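Local coordinates for uncharacterized protein (Thermus thermophilus HB8, PDB 6SCE) that probably acts as a DNA nuclease of Type III CRISPR defence, switched on when its CARF domains bind cyclic oligoadenylate, at residues A[94-97]-A[98-102]; A[232-235]-A[236-239]. All coordinates share one frame; numbering follows the deposited sequence.

Interaction 1 of 2, residues A[94-97]-A[98-102]; sequences VRFL and GHWRR
With CG of Leu97 anti to the backbone N (chi1 177°) and CG of Arg101 anti to its own carbonyl carbon (chi1 -75°), the two side chains are brought against each other one helical turn apart. Leu97 CD1 rests 3.8 Å from Arg101 CG, and the arginine chain bends at chi3 so that Leu97 CG lies over one face of the guanidinium. An alanine in place of Arg101 would probably leave Leu97 CD1 without the methylenes CG and CD, and Leu97 CG without the guanidinium beside it. One residue earlier in each segment, Phe96 and Trp100 lie side by side, pointing in the same direction; Phe96 CD2 comes 3.7 Å from Trp100 CD1, and the ring planes meet at 42°, an oblique apolar contact. In the backbone, Trp100 N donates to Phe96 O at 2.8 Å, whereas Arg101 N reaches Leu97 O only weakly, at 3.4 Å. Thus the i to i+4 ladder fades where Arg101 centres an inverse gamma turn. Arg102 NE then donates to His99 O at 2.9 Å, while His99 NE2 bonds to Glu74 O. The contact belongs to the crossover helix of the beta-alpha-beta unit 81-84, 90-100, 105-111: Phe96 and Trp100 touch strand 5-10, Leu97 and Trp100 also touch Val107 of strand 105-111, and Leu97 and Arg101 meet helix 384-393.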
loop_
_atom_site.group_PDB
_atom_site.type_symbol
_atom_site.label_atom_id
_atom_site.label_comp_id
_atom_site.label_asym_id
_atom_site.label_seq_id
_atom_site.Cartn_x
_atom_site.Cartn_y
_atom_site.Cartn_z
ATOM N N VAL A 94 18.659 -2.584 -5.743
ATOM C CA VAL A 94 19.554 -3.703 -5.521
ATOM C C VAL A 94 20.508 -3.905 -6.710
ATOM O O VAL A 94 21.721 -4.092 -6.506
ATOM C CB VAL A 94 18.782 -4.988 -5.249
ATOM C CG1 VAL A 94 19.703 -6.193 -5.306
ATOM C CG2 VAL A 94 18.094 -4.913 -3.894
ATOM N N ARG A 95 19.966 -3.866 -7.913
ATOM C CA ARG A 95 20.782 -4.054 -9.130
ATOM C C ARG A 95 21.790 -2.924 -9.353
ATOM O O ARG A 95 22.965 -3.179 -9.653
ATOM C CB ARG A 95 19.901 -4.220 -10.330
ATOM C CG ARG A 95 19.122 -5.542 -10.217
ATOM C CD ARG A 95 18.549 -6.019 -11.494
ATOM N NE ARG A 95 19.606 -6.257 -12.477
ATOM C CZ ARG A 95 19.383 -6.390 -13.769
ATOM N NH1 ARG A 95 18.146 -6.364 -14.239
ATOM N NH2 ARG A 95 20.411 -6.546 -14.599
ATOM N N PHE A 96 21.352 -1.682 -9.147
ATOM C CA PHE A 96 22.265 -0.546 -9.227
ATOM C C PHE A 96 23.329 -0.605 -8.154
ATOM O O PHE A 96 24.477 -0.269 -8.420
ATOM C CB PHE A 96 21.512 0.784 -9.121
ATOM C CG PHE A 96 21.036 1.305 -10.429
ATOM C CD1 PHE A 96 20.286 0.503 -11.281
ATOM C CD2 PHE A 96 21.316 2.609 -10.820
ATOM C CE1 PHE A 96 19.835 0.979 -12.488
ATOM C CE2 PHE A 96 20.873 3.078 -12.042
ATOM C CZ PHE A 96 20.107 2.273 -12.866
ATOM N N LEU A 97 22.986 -1.042 -6.945
ATOM C CA LEU A 97 23.996 -1.094 -5.899
ATOM C C LEU A 97 25.099 -2.080 -6.305
ATOM O O LEU A 97 26.286 -1.789 -6.100
ATOM C CB LEU A 97 23.433 -1.517 -4.575
ATOM C CG LEU A 97 24.416 -1.687 -3.418
ATOM C CD1 LEU A 97 25.143 -0.390 -3.101
ATOM C CD2 LEU A 97 23.673 -2.207 -2.211
ATOM N N GLY A 98 24.714 -3.223 -6.878
ATOM C CA GLY A 98 25.733 -4.204 -7.345
ATOM C C GLY A 98 26.718 -3.574 -8.332
ATOM O O GLY A 98 27.913 -3.791 -8.244
ATOM N N HIS A 99 26.197 -2.791 -9.262
ATOM C CA HIS A 99 26.964 -2.218 -10.346
ATOM C C HIS A 99 27.803 -1.014 -9.913
ATOM O O HIS A 99 28.955 -0.870 -10.347
ATOM C CB HIS A 99 26.007 -1.818 -11.465
ATOM C CG HIS A 99 26.671 -1.190 -12.659
ATOM N ND1 HIS A 99 27.222 -1.925 -13.693
ATOM C CD2 HIS A 99 26.862 0.110 -12.985
ATOM C CE1 HIS A 99 27.717 -1.105 -14.598
ATOM N NE2 HIS A 99 27.516 0.135 -14.194
ATOM N N TRP A 100 27.242 -0.164 -9.046
ATOM C CA TRP A 100 27.814 1.149 -8.767
ATOM C C TRP A 100 28.755 1.189 -7.583
ATOM O O TRP A 100 29.304 2.249 -7.261
ATOM C CB TRP A 100 26.704 2.240 -8.687
ATOM C CG TRP A 100 26.205 2.605 -10.039
ATOM C CD1 TRP A 100 25.016 2.284 -10.587
ATOM C CD2 TRP A 100 26.926 3.307 -11.032
ATOM N NE1 TRP A 100 24.933 2.769 -11.852
ATOM C CE2 TRP A 100 26.114 3.391 -12.154
ATOM C CE3 TRP A 100 28.204 3.871 -11.077
ATOM C CZ2 TRP A 100 26.514 4.020 -13.324
ATOM C CZ3 TRP A 100 28.602 4.496 -12.252
ATOM C CH2 TRP A 100 27.774 4.564 -13.341
ATOM N N ARG A 101 28.989 0.056 -6.953
ATOM C CA ARG A 101 30.056 -0.027 -5.960
ATOM C C ARG A 101 31.369 -0.119 -6.726
ATOM O O ARG A 101 31.933 -1.196 -6.920
ATOM C CB ARG A 101 29.847 -1.206 -5.020
ATOM C CG ARG A 101 28.747 -0.931 -3.996
ATOM C CD ARG A 101 28.531 -2.077 -3.002
ATOM N NE ARG A 101 28.081 -3.289 -3.673
ATOM C CZ ARG A 101 27.627 -4.368 -3.046
ATOM N NH1 ARG A 101 27.554 -4.392 -1.723
ATOM N NH2 ARG A 101 27.238 -5.426 -3.742
ATOM N N ARG A 102 31.824 1.028 -7.199
ATOM C CA ARG A 102 33.030 1.100 -8.014
ATOM C C ARG A 102 33.726 2.440 -7.787
ATOM O O ARG A 102 33.117 3.378 -7.255
ATOM C CB ARG A 102 32.664 0.968 -9.484
ATOM C CG ARG A 102 31.698 2.035 -9.984
ATOM C CD ARG A 102 31.476 1.937 -11.479
ATOM N NE ARG A 102 30.993 0.609 -11.806
ATOM C CZ ARG A 102 30.982 0.065 -13.017
ATOM N NH1 ARG A 102 31.406 0.738 -14.087
ATOM N NH2 ARG A 102 30.524 -1.185 -13.159
#

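Interaction 2 of 2, residues A[232-235]-A[236-239]; sequences KAHL and RSRH
His234 and Arg238 form the closely packed side of this helix end: the imidazole and guanidinium planes are 13° apart, with His234 CE1 over one face of the arginine group and 3.8 Å from Arg238 NE. Bends at chi2 (-62°) and chi3 (91°) fold the Arg238 chain back over the ring. Ser237 ties the same corner together. Its OG donates to His234 O at 2.7 Å, in the carbonyl plane and on a lone pair, while Ser237 N approaches that oxygen from above the plane at 3.1 Å. In turn, Arg238 NE and NH2 both grip Ser237 OG, each at 3.0 Å, in the guanidinium plane, which probably fixes its rotation against the face of the imidazole. His234 ND1 is hydrogen-bonded to Ala201 O, and Trp250 packs on the histidine. The other side is looser. Lys232 CD lies over one face of the exposed Arg236 guanidinium, 3.5 Å from Arg236 NH2, but the two cationic ends are alike in charge; Lys232 NZ is paired instead with Asp263. Arg238 N donates to Leu235 O at 3.1 Å, an i to i+3 bond characteristic of a helix tightening at its C-terminus, and a short link leads into the N-cap of helix 240-257, where His239 ND1 bonds to Lys241 N.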
loop_
_atom_site.group_PDB
_atom_site.type_symbol
_atom_site.label_atom_id
_atom_site.label_comp_id
_atom_site.label_asym_id
_atom_site.label_seq_id
_atom_site.Cartn_x
_atom_site.Cartn_y
_atom_site.Cartn_z
ATOM N N LYS A 232 -12.632 15.326 20.743
ATOM C CA LYS A 232 -12.774 15.086 22.162
ATOM C C LYS A 232 -14.023 15.775 22.705
ATOM O O LYS A 232 -14.685 15.210 23.571
ATOM C CB LYS A 232 -11.543 15.548 22.923
ATOM C CG LYS A 232 -11.486 14.943 24.317
ATOM C CD LYS A 232 -10.263 15.400 25.068
ATOM C CE LYS A 232 -9.061 14.549 24.726
ATOM N NZ LYS A 232 -7.896 14.987 25.536
ATOM N N ALA A 233 -14.361 16.956 22.178
ATOM C CA ALA A 233 -15.570 17.643 22.611
ATOM C C ALA A 233 -16.820 16.808 22.296
ATOM O O ALA A 233 -17.749 16.742 23.099
ATOM C CB ALA A 233 -15.676 19.024 22.002
ATOM N N HIS A 234 -16.845 16.129 21.156
ATOM C CA HIS A 234 -17.935 15.216 20.901
ATOM C C HIS A 234 -17.985 14.054 21.909
ATOM O O HIS A 234 -19.070 13.674 22.367
ATOM C CB HIS A 234 -17.903 14.628 19.497
ATOM C CG HIS A 234 -19.058 13.730 19.217
ATOM N ND1 HIS A 234 -20.325 14.213 18.980
ATOM C CD2 HIS A 234 -19.145 12.383 19.138
ATOM C CE1 HIS A 234 -21.139 13.202 18.754
ATOM N NE2 HIS A 234 -20.446 12.079 18.844
ATOM N N LEU A 235 -16.838 13.477 22.215
ATOM C CA LEU A 235 -16.777 12.382 23.193
ATOM C C LEU A 235 -17.323 12.830 24.575
ATOM O O LEU A 235 -18.005 12.058 25.255
ATOM C CB LEU A 235 -15.347 11.905 23.379
ATOM C CG LEU A 235 -14.702 11.194 22.187
ATOM C CD1 LEU A 235 -13.310 10.761 22.585
ATOM C CD2 LEU A 235 -15.550 10.045 21.686
ATOM N N ARG A 236 -17.004 14.060 24.964
ATOM C CA ARG A 236 -17.471 14.597 26.236
ATOM C C ARG A 236 -18.983 14.801 26.284
ATOM O O ARG A 236 -19.564 14.836 27.356
ATOM C CB ARG A 236 -16.714 15.864 26.608
ATOM C CG ARG A 236 -15.284 15.574 27.023
ATOM C CD ARG A 236 -14.422 16.822 27.063
ATOM N NE ARG A 236 -13.095 16.559 27.635
ATOM C CZ ARG A 236 -12.058 17.381 27.541
ATOM N NH1 ARG A 236 -12.168 18.528 26.876
ATOM N NH2 ARG A 236 -10.900 17.062 28.110
ATOM N N SER A 237 -19.615 14.891 25.123
ATOM C CA SER A 237 -21.054 14.998 25.003
ATOM C C SER A 237 -21.788 13.640 25.065
ATOM O O SER A 237 -23.024 13.592 25.019
ATOM C CB SER A 237 -21.389 15.708 23.690
ATOM O OG SER A 237 -21.503 14.802 22.610
ATOM N N ARG A 238 -21.030 12.546 25.143
ATOM C CA ARG A 238 -21.597 11.216 25.139
ATOM C C ARG A 238 -21.776 10.679 26.570
ATOM O O ARG A 238 -21.038 11.049 27.478
ATOM C CB ARG A 238 -20.704 10.231 24.392
ATOM C CG ARG A 238 -20.472 10.606 22.916
ATOM C CD ARG A 238 -21.742 10.639 22.104
ATOM N NE ARG A 238 -22.364 11.952 22.098
ATOM C CZ ARG A 238 -23.576 12.216 21.615
ATOM N NH1 ARG A 238 -24.335 11.262 21.114
ATOM N NH2 ARG A 238 -24.038 13.457 21.642
ATOM N N HIS A 239 -22.746 9.795 26.709
ATOM C CA HIS A 239 -22.852 8.888 27.866
ATOM C C HIS A 239 -21.532 8.121 27.975
ATOM O O HIS A 239 -20.933 7.773 26.952
ATOM C CB HIS A 239 -24.036 7.956 27.615
ATOM C CG HIS A 239 -24.324 6.967 28.709
ATOM N ND1 HIS A 239 -23.570 5.836 28.904
ATOM C CD2 HIS A 239 -25.329 6.913 29.618
ATOM C CE1 HIS A 239 -24.093 5.124 29.887
ATOM N NE2 HIS A 239 -25.169 5.746 30.325
#

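In the fold
Interaction 1 precedes interaction 2 along the chain, and the two do not touch: their centres are 56 Å apart, their nearest atoms about 44 Å, and they lie on opposite sides of the chain's centre. They share no sheet, so they belong to separate parts of the fold. Residues 94-102 end the crossover helix beside the first seven-stranded mixed sheet, an arrangement consistent with a CARF-type Rossmann-like domain, and reach helix 384-393 of the third sheet's domain, which has the same strand order. Residues 232-239 follow strand 225-229 of the six-stranded sheet. The nearest atom of interaction 1 is about 9 Å from the bound nucleic acid, that of interaction 2 about 26 Å; neither contact touches it.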